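Local coordinates for protein carbohydrate binding family 6 (Clostridium thermocellum, PDB 5A8C) that probably hydrolyses terminal alpha-L-arabinofuranosidic bonds in arabinose-containing polysaccharides, as a family 43 glycoside hydrolase with a five-bladed beta-propeller fold, at residues Met240-Asp243 with Gly248-Tyr251; Tyr214-Lys217 with Tyr222-Ser225. All coordinates share one frame; numbering follows the deposited sequence.

In the fold
Both contacts belong to one four-stranded antiparallel sheet, a blade of the five-bladed propeller of this glycoside hydrolase. Contact 2 pairs strands 212-218 and 221-228; contact 1 pairs strands 237-242 and 250-256, and the two hairpins follow one another in the chain. Their centres lie about 9 Å apart, and the inner strands join them: Met240 N is 2.8 Å from Phe224 O, and Ser242 O is 2.9 Å from Tyr222 N, both probable hydrogen bonds. Contact 2 is the inner one, about 12 Å from the centre of the chain, with the Tyr214 side chain about 5 Å from the bound calcium ion; contact 1 lies farther out, at about 20 Å.

Contact 1: residues Met240-Asp243 with Gly248-Tyr251; sequences MMSD and GFQY
Gly248 approaches Ser242 through its carbonyl, with Ser242 OG 3.2 Å from Gly248 O. The serine hydroxyl has its hydrogen bonds within the turn, to Thr247 O and Lys244 N, while a water molecule takes the Gly248 carbonyl: it donates to Gly248 O and accepts from Asp243 N at 3.0 Å, bridging the two arms of the hairpin near the turn. Gly248 itself has a positive phi.

At Phe249 the ring lies against Ser242, whose CB sits 3.4 Å from the ring centroid and only 10° off the normal, a CH-pi contact almost over the middle of one face. Because Ser242 OG is anti to the backbone N (chi1 -178°), the methylene carbon meets the ring while the hydroxyl reaches toward the turn. The Met240 chain crosses the phenylalanine side chain at about a right angle; bent at chi3 (-64°), it brings CE to 3.5 Å from Phe249 CB. Phe224 of the neighbouring strand 221-228 also touches Phe249 and Met240.

Gln250 pairs with Met241 through two backbone hydrogen bonds, Met241 N to Gln250 O and Gln250 N to Met241 O, each 3.0 Å long. Tyr251, opposite Met240 in a non-hydrogen-bonded pair, meets Met240 CG with its CA at 3.9 Å. Its ring extends beyond this contact, and its hydroxyl bonds to Glu238, farther back on the partner strand.

Met240 and Tyr251 project from one face of the sheet and Met241 and Gln250 from the other, as expected of an antiparallel beta hairpin; here it supplies the last two strands, 237-242 and 250-256, of a four-stranded propeller blade.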
ATOM      1  N   MET A 240      -4.873  -2.835 -14.355  1.00  6.85           N
ATOM      2  CA  MET A 240      -4.416  -3.173 -15.694  1.00  6.93           C
ATOM      3  C   MET A 240      -3.623  -4.459 -15.654  1.00  6.43           C
ATOM      4  O   MET A 240      -3.055  -4.799 -14.606  1.00  7.12           O
ATOM      5  CB  MET A 240      -3.521  -2.084 -16.269  1.00  7.83           C
ATOM      6  CG  MET A 240      -4.031  -0.667 -16.163  1.00  8.81           C
ATOM      7  SD  MET A 240      -3.011   0.541 -17.031  1.00 10.11           S
ATOM      8  CE  MET A 240      -1.510   0.475 -16.206  1.00 10.96           C
ATOM      9  N   MET A 241      -3.496  -5.137 -16.788  1.00  6.74           N
ATOM     10  CA  MET A 241      -2.694  -6.346 -16.909  1.00  6.97           C
ATOM     11  C   MET A 241      -1.710  -6.214 -18.049  1.00  7.29           C
ATOM     12  O   MET A 241      -2.000  -5.554 -19.070  1.00  8.04           O
ATOM     13  CB  MET A 241      -3.573  -7.576 -17.170  1.00  8.07           C
ATOM     14  CG  MET A 241      -4.403  -7.969 -15.968  1.00  8.35           C
ATOM     15  SD  MET A 241      -5.654  -9.225 -16.306  1.00  9.56           S
ATOM     16  CE  MET A 241      -4.611 -10.628 -16.583  1.00 10.73           C
ATOM     17  N   SER A 242      -0.579  -6.928 -17.921  1.00  7.14           N
ATOM     18  CA  SER A 242       0.439  -6.960 -18.975  1.00  7.63           C
ATOM     19  C   SER A 242       1.188  -8.265 -18.929  1.00  8.11           C
ATOM     20  O   SER A 242       1.260  -8.929 -17.885  1.00  8.30           O
ATOM     21  CB  SER A 242       1.435  -5.832 -18.775  1.00  7.88           C
ATOM     22  OG  SER A 242       2.392  -5.852 -19.849  1.00  8.27           O
ATOM     23  N   ASP A 243       1.852  -8.601 -20.029  1.00  8.45           N
ATOM     24  CA  ASP A 243       2.873  -9.645 -20.069  1.00  9.36           C
ATOM     25  C   ASP A 243       4.237  -9.160 -19.585  1.00  8.11           C
ATOM     26  O   ASP A 243       5.151 -10.003 -19.441  1.00  8.69           O
ATOM     27  CB  ASP A 243       3.015 -10.182 -21.498  1.00 11.32           C
ATOM     28  CG  ASP A 243       1.814 -10.878 -21.993  1.00 13.74           C
ATOM     29  OD1 ASP A 243       1.132 -11.526 -21.209  1.00 15.29           O
ATOM     30  OD2 ASP A 243       1.587 -10.889 -23.220  1.00 21.25           O
ATOM     31  N   GLY A 248       3.223  -2.377 -21.723  1.00  9.55           N
ATOM     32  CA  GLY A 248       2.314  -3.339 -22.281  1.00 10.44           C
ATOM     33  C   GLY A 248       0.994  -3.483 -21.528  1.00  9.59           C
ATOM     34  O   GLY A 248       0.283  -4.433 -21.795  1.00 10.46           O
ATOM     35  N   PHE A 249       0.665  -2.549 -20.647  1.00  9.08           N
ATOM     36  CA  PHE A 249      -0.549  -2.691 -19.826  1.00  8.77           C
ATOM     37  C   PHE A 249      -1.798  -2.264 -20.587  1.00  9.32           C
ATOM     38  O   PHE A 249      -1.782  -1.319 -21.382  1.00 11.43           O
ATOM     39  CB  PHE A 249      -0.410  -1.855 -18.537  1.00  8.34           C
ATOM     40  CG  PHE A 249       0.537  -2.489 -17.576  1.00  8.01           C
ATOM     41  CD1 PHE A 249       0.077  -3.414 -16.676  1.00  7.62           C
ATOM     42  CD2 PHE A 249       1.880  -2.187 -17.562  1.00  8.42           C
ATOM     43  CE1 PHE A 249       0.946  -4.067 -15.792  1.00  8.01           C
ATOM     44  CE2 PHE A 249       2.762  -2.841 -16.723  1.00  9.00           C
ATOM     45  CZ  PHE A 249       2.277  -3.798 -15.841  1.00  8.30           C
ATOM     46  N   GLN A 250      -2.872  -2.962 -20.264  1.00  9.17           N
ATOM     47  CA  GLN A 250      -4.206  -2.634 -20.756  1.00  9.70           C
ATOM     48  C   GLN A 250      -5.162  -2.676 -19.580  1.00  8.86           C
ATOM     49  O   GLN A 250      -5.172  -3.601 -18.743  1.00  8.76           O
ATOM     50  CB  GLN A 250      -4.658  -3.650 -21.812  1.00 13.16           C
ATOM     51  CG  GLN A 250      -3.800  -3.544 -23.090  1.00 15.83           C
ATOM     52  CD  GLN A 250      -4.003  -2.265 -23.896  1.00 21.40           C
ATOM     53  OE1 GLN A 250      -5.003  -1.560 -23.757  1.00 28.02           O
ATOM     54  NE2 GLN A 250      -3.059  -1.970 -24.740  1.00 27.14           N
ATOM     55  N   TYR A 251      -6.043  -1.684 -19.514  1.00  8.93           N
ATOM     56  CA  TYR A 251      -7.054  -1.549 -18.427  1.00  8.43           C
ATOM     57  C   TYR A 251      -8.021  -2.694 -18.486  1.00  7.97           C
ATOM     58  O   TYR A 251      -8.526  -3.078 -19.558  1.00  9.17           O
ATOM     59  CB  TYR A 251      -7.788  -0.215 -18.639  1.00  9.25           C
ATOM     60  CG  TYR A 251      -8.868   0.007 -17.628  1.00  8.92           C
ATOM     61  CD1 TYR A 251      -8.588   0.517 -16.387  1.00  9.12           C
ATOM     62  CD2 TYR A 251     -10.190  -0.349 -17.918  1.00  9.40           C
ATOM     63  CE1 TYR A 251      -9.592   0.692 -15.448  1.00  9.41           C
ATOM     64  CE2 TYR A 251     -11.217  -0.178 -17.001  1.00 10.01           C
ATOM     65  CZ  TYR A 251     -10.913   0.331 -15.765  1.00  9.27           C
ATOM     66  OH  TYR A 251     -11.924   0.467 -14.841  1.00 10.68           O
TER
HETATM   67  O   HOH W   1       1.362  -7.014 -22.497  1.00 14.04           O

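Contact 2: residues Tyr214-Lys217 with Tyr222-Ser225; sequences YMHK and YYFS
Lys217 and Tyr222 lie side by side and point the same way, so that the lysine meets the tyrosine along its length as well as at its end. Its CE passes over one face of the Tyr222 ring, 4.0 Å from the centroid, and NZ donates a 3.0 Å hydrogen bond to Tyr222 OH. The extended lysine chain makes both possible. Asp168 takes both the lysine ammonium and the tyrosine hydroxyl, with Asp169 forming a second salt bridge to Lys217.

On the same face of the sheet, Met215 SD approaches the edge of the Tyr222 ring, 5.4 Å from its centroid, a Met-aromatic contact. Bends at chi2 and chi3 (54° and 57°) fold the methionine back over the partner strand, CE reaching Phe224 CB at 3.8 Å.

Strands 212-218 and 221-228 form an antiparallel hairpin, the first two strands of a propeller blade. Backbone bonds join His216 with Tyr223 in both directions, and Ser225 N donates to Tyr214 O; the return bond from Tyr214 N is weak.

The other face carries His216 and Tyr223, whose rings run near parallel (12°) but are slid apart, centroids 4.7 Å apart. A water binds His216 ND1 at 2.8 Å, Ser225 OG at 2.7 Å and donates to Tyr223 O, while His216 NE2 bonds to Tyr308 OH and Ser225 OG to His269.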
ATOM      1  N   TYR A 214       0.347  -0.367  -7.119  1.00  5.37           N
ATOM      2  CA  TYR A 214       0.597  -1.692  -6.549  1.00  5.52           C
ATOM      3  C   TYR A 214       0.857  -2.663  -7.679  1.00  5.17           C
ATOM      4  O   TYR A 214       0.193  -2.612  -8.721  1.00  6.27           O
ATOM      5  CB  TYR A 214      -0.607  -2.151  -5.697  1.00  6.17           C
ATOM      6  CG  TYR A 214      -0.329  -3.316  -4.806  1.00  6.25           C
ATOM      7  CD1 TYR A 214       0.181  -3.128  -3.549  1.00  6.83           C
ATOM      8  CD2 TYR A 214      -0.518  -4.602  -5.266  1.00  6.73           C
ATOM      9  CE1 TYR A 214       0.428  -4.236  -2.715  1.00  7.85           C
ATOM     10  CE2 TYR A 214      -0.258  -5.710  -4.452  1.00  6.91           C
ATOM     11  CZ  TYR A 214       0.250  -5.485  -3.203  1.00  7.47           C
ATOM     12  OH  TYR A 214       0.486  -6.579  -2.372  1.00  9.25           O
ATOM     13  N   MET A 215       1.821  -3.558  -7.492  1.00  5.42           N
ATOM     14  CA  MET A 215       2.138  -4.593  -8.461  1.00  6.12           C
ATOM     15  C   MET A 215       2.135  -5.962  -7.819  1.00  6.17           C
ATOM     16  O   MET A 215       2.739  -6.142  -6.753  1.00  7.32           O
ATOM     17  CB  MET A 215       3.511  -4.302  -9.068  1.00  6.38           C
ATOM     18  CG  MET A 215       4.049  -5.350 -10.047  1.00  7.15           C
ATOM     19  SD  MET A 215       2.964  -5.772 -11.411  1.00  7.63           S
ATOM     20  CE  MET A 215       2.705  -4.148 -12.157  1.00  8.06           C
ATOM     21  N   HIS A 216       1.550  -6.927  -8.513  1.00  6.78           N
ATOM     22  CA  HIS A 216       1.719  -8.354  -8.166  1.00  6.73           C
ATOM     23  C   HIS A 216       1.692  -9.145  -9.436  1.00  6.76           C
ATOM     24  O   HIS A 216       1.211  -8.675 -10.483  1.00  7.53           O
ATOM     25  CB  HIS A 216       0.718  -8.850  -7.125  1.00  7.22           C
ATOM     26  CG  HIS A 216      -0.619  -9.189  -7.673  1.00  7.32           C
ATOM     27  ND1 HIS A 216      -1.622  -8.273  -7.924  1.00  7.43           N
ATOM     28  CD2 HIS A 216      -1.105 -10.429  -7.991  1.00  8.06           C
ATOM     29  CE1 HIS A 216      -2.663  -8.958  -8.385  1.00  7.82           C
ATOM     30  NE2 HIS A 216      -2.368 -10.246  -8.447  1.00  8.29           N
ATOM     31  N   LYS A 217       2.201 -10.367  -9.378  1.00  7.63           N
ATOM     32  CA  LYS A 217       2.276 -11.245 -10.528  1.00  8.33           C
ATOM     33  C   LYS A 217       1.543 -12.521 -10.224  1.00  8.87           C
ATOM     34  O   LYS A 217       1.607 -13.040  -9.111  1.00 10.81           O
ATOM     35  CB  LYS A 217       3.754 -11.525 -10.913  1.00  9.34           C
ATOM     36  CG  LYS A 217       3.982 -12.204 -12.252  1.00  9.54           C
ATOM     37  CD  LYS A 217       5.457 -12.365 -12.530  1.00 10.16           C
ATOM     38  CE  LYS A 217       5.732 -12.858 -13.933  1.00 10.33           C
ATOM     39  NZ  LYS A 217       7.197 -12.978 -14.194  1.00 10.77           N
ATOM     40  N   TYR A 222       1.339  -9.676 -15.106  1.00  7.09           N
ATOM     41  CA  TYR A 222       1.592  -8.587 -14.180  1.00  6.79           C
ATOM     42  C   TYR A 222       0.317  -7.783 -14.031  1.00  6.44           C
ATOM     43  O   TYR A 222      -0.360  -7.473 -15.017  1.00  7.91           O
ATOM     44  CB  TYR A 222       2.706  -7.682 -14.734  1.00  6.68           C
ATOM     45  CG  TYR A 222       4.027  -8.385 -14.849  1.00  6.93           C
ATOM     46  CD1 TYR A 222       4.369  -9.084 -16.041  1.00  7.05           C
ATOM     47  CD2 TYR A 222       4.964  -8.352 -13.825  1.00  7.06           C
ATOM     48  CE1 TYR A 222       5.570  -9.702 -16.152  1.00  7.07           C
ATOM     49  CE2 TYR A 222       6.212  -8.978 -13.988  1.00  7.65           C
ATOM     50  CZ  TYR A 222       6.527  -9.628 -15.167  1.00  7.42           C
ATOM     51  OH  TYR A 222       7.731 -10.233 -15.355  1.00  8.45           O
ATOM     52  N   TYR A 223      -0.027  -7.448 -12.770  1.00  6.23           N
ATOM     53  CA  TYR A 223      -1.240  -6.730 -12.437  1.00  6.05           C
ATOM     54  C   TYR A 223      -0.850  -5.417 -11.792  1.00  5.95           C
ATOM     55  O   TYR A 223      -0.313  -5.404 -10.679  1.00  6.24           O
ATOM     56  CB  TYR A 223      -2.076  -7.548 -11.430  1.00  6.43           C
ATOM     57  CG  TYR A 223      -2.623  -8.846 -11.997  1.00  6.47           C
ATOM     58  CD1 TYR A 223      -1.799  -9.963 -12.105  1.00  7.35           C
ATOM     59  CD2 TYR A 223      -3.937  -8.960 -12.377  1.00  7.10           C
ATOM     60  CE1 TYR A 223      -2.282 -11.160 -12.641  1.00  8.28           C
ATOM     61  CE2 TYR A 223      -4.455 -10.163 -12.898  1.00  7.77           C
ATOM     62  CZ  TYR A 223      -3.619 -11.220 -13.035  1.00  8.07           C
ATOM     63  OH  TYR A 223      -4.060 -12.442 -13.543  1.00  9.85           O
ATOM     64  N   PHE A 224      -1.087  -4.295 -12.494  1.00  5.80           N
ATOM     65  CA  PHE A 224      -0.874  -2.978 -11.935  1.00  5.83           C
ATOM     66  C   PHE A 224      -2.229  -2.492 -11.423  1.00  5.63           C
ATOM     67  O   PHE A 224      -3.151  -2.274 -12.198  1.00  6.16           O
ATOM     68  CB  PHE A 224      -0.333  -1.994 -12.979  1.00  6.17           C
ATOM     69  CG  PHE A 224      -0.126  -0.631 -12.388  1.00  5.80           C
ATOM     70  CD1 PHE A 224       1.082  -0.341 -11.745  1.00  6.78           C
ATOM     71  CD2 PHE A 224      -1.092   0.336 -12.422  1.00  6.10           C
ATOM     72  CE1 PHE A 224       1.267   0.907 -11.177  1.00  6.96           C
ATOM     73  CE2 PHE A 224      -0.891   1.570 -11.815  1.00  6.66           C
ATOM     74  CZ  PHE A 224       0.301   1.838 -11.197  1.00  6.98           C
ATOM     75  N   SER A 225      -2.344  -2.397 -10.102  1.00  5.57           N
ATOM     76  CA  SER A 225      -3.592  -1.941  -9.468  1.00  5.56           C
ATOM     77  C   SER A 225      -3.350  -0.614  -8.757  1.00  5.27           C
ATOM     78  O   SER A 225      -2.195  -0.271  -8.438  1.00  6.13           O
ATOM     79  CB  SER A 225      -4.181  -3.016  -8.575  1.00  5.63           C
ATOM     80  OG  SER A 225      -3.289  -3.406  -7.551  1.00  5.95           O
TER
HETATM   81  O   HOH W   2      -1.820  -5.487  -8.323  1.00  7.40           O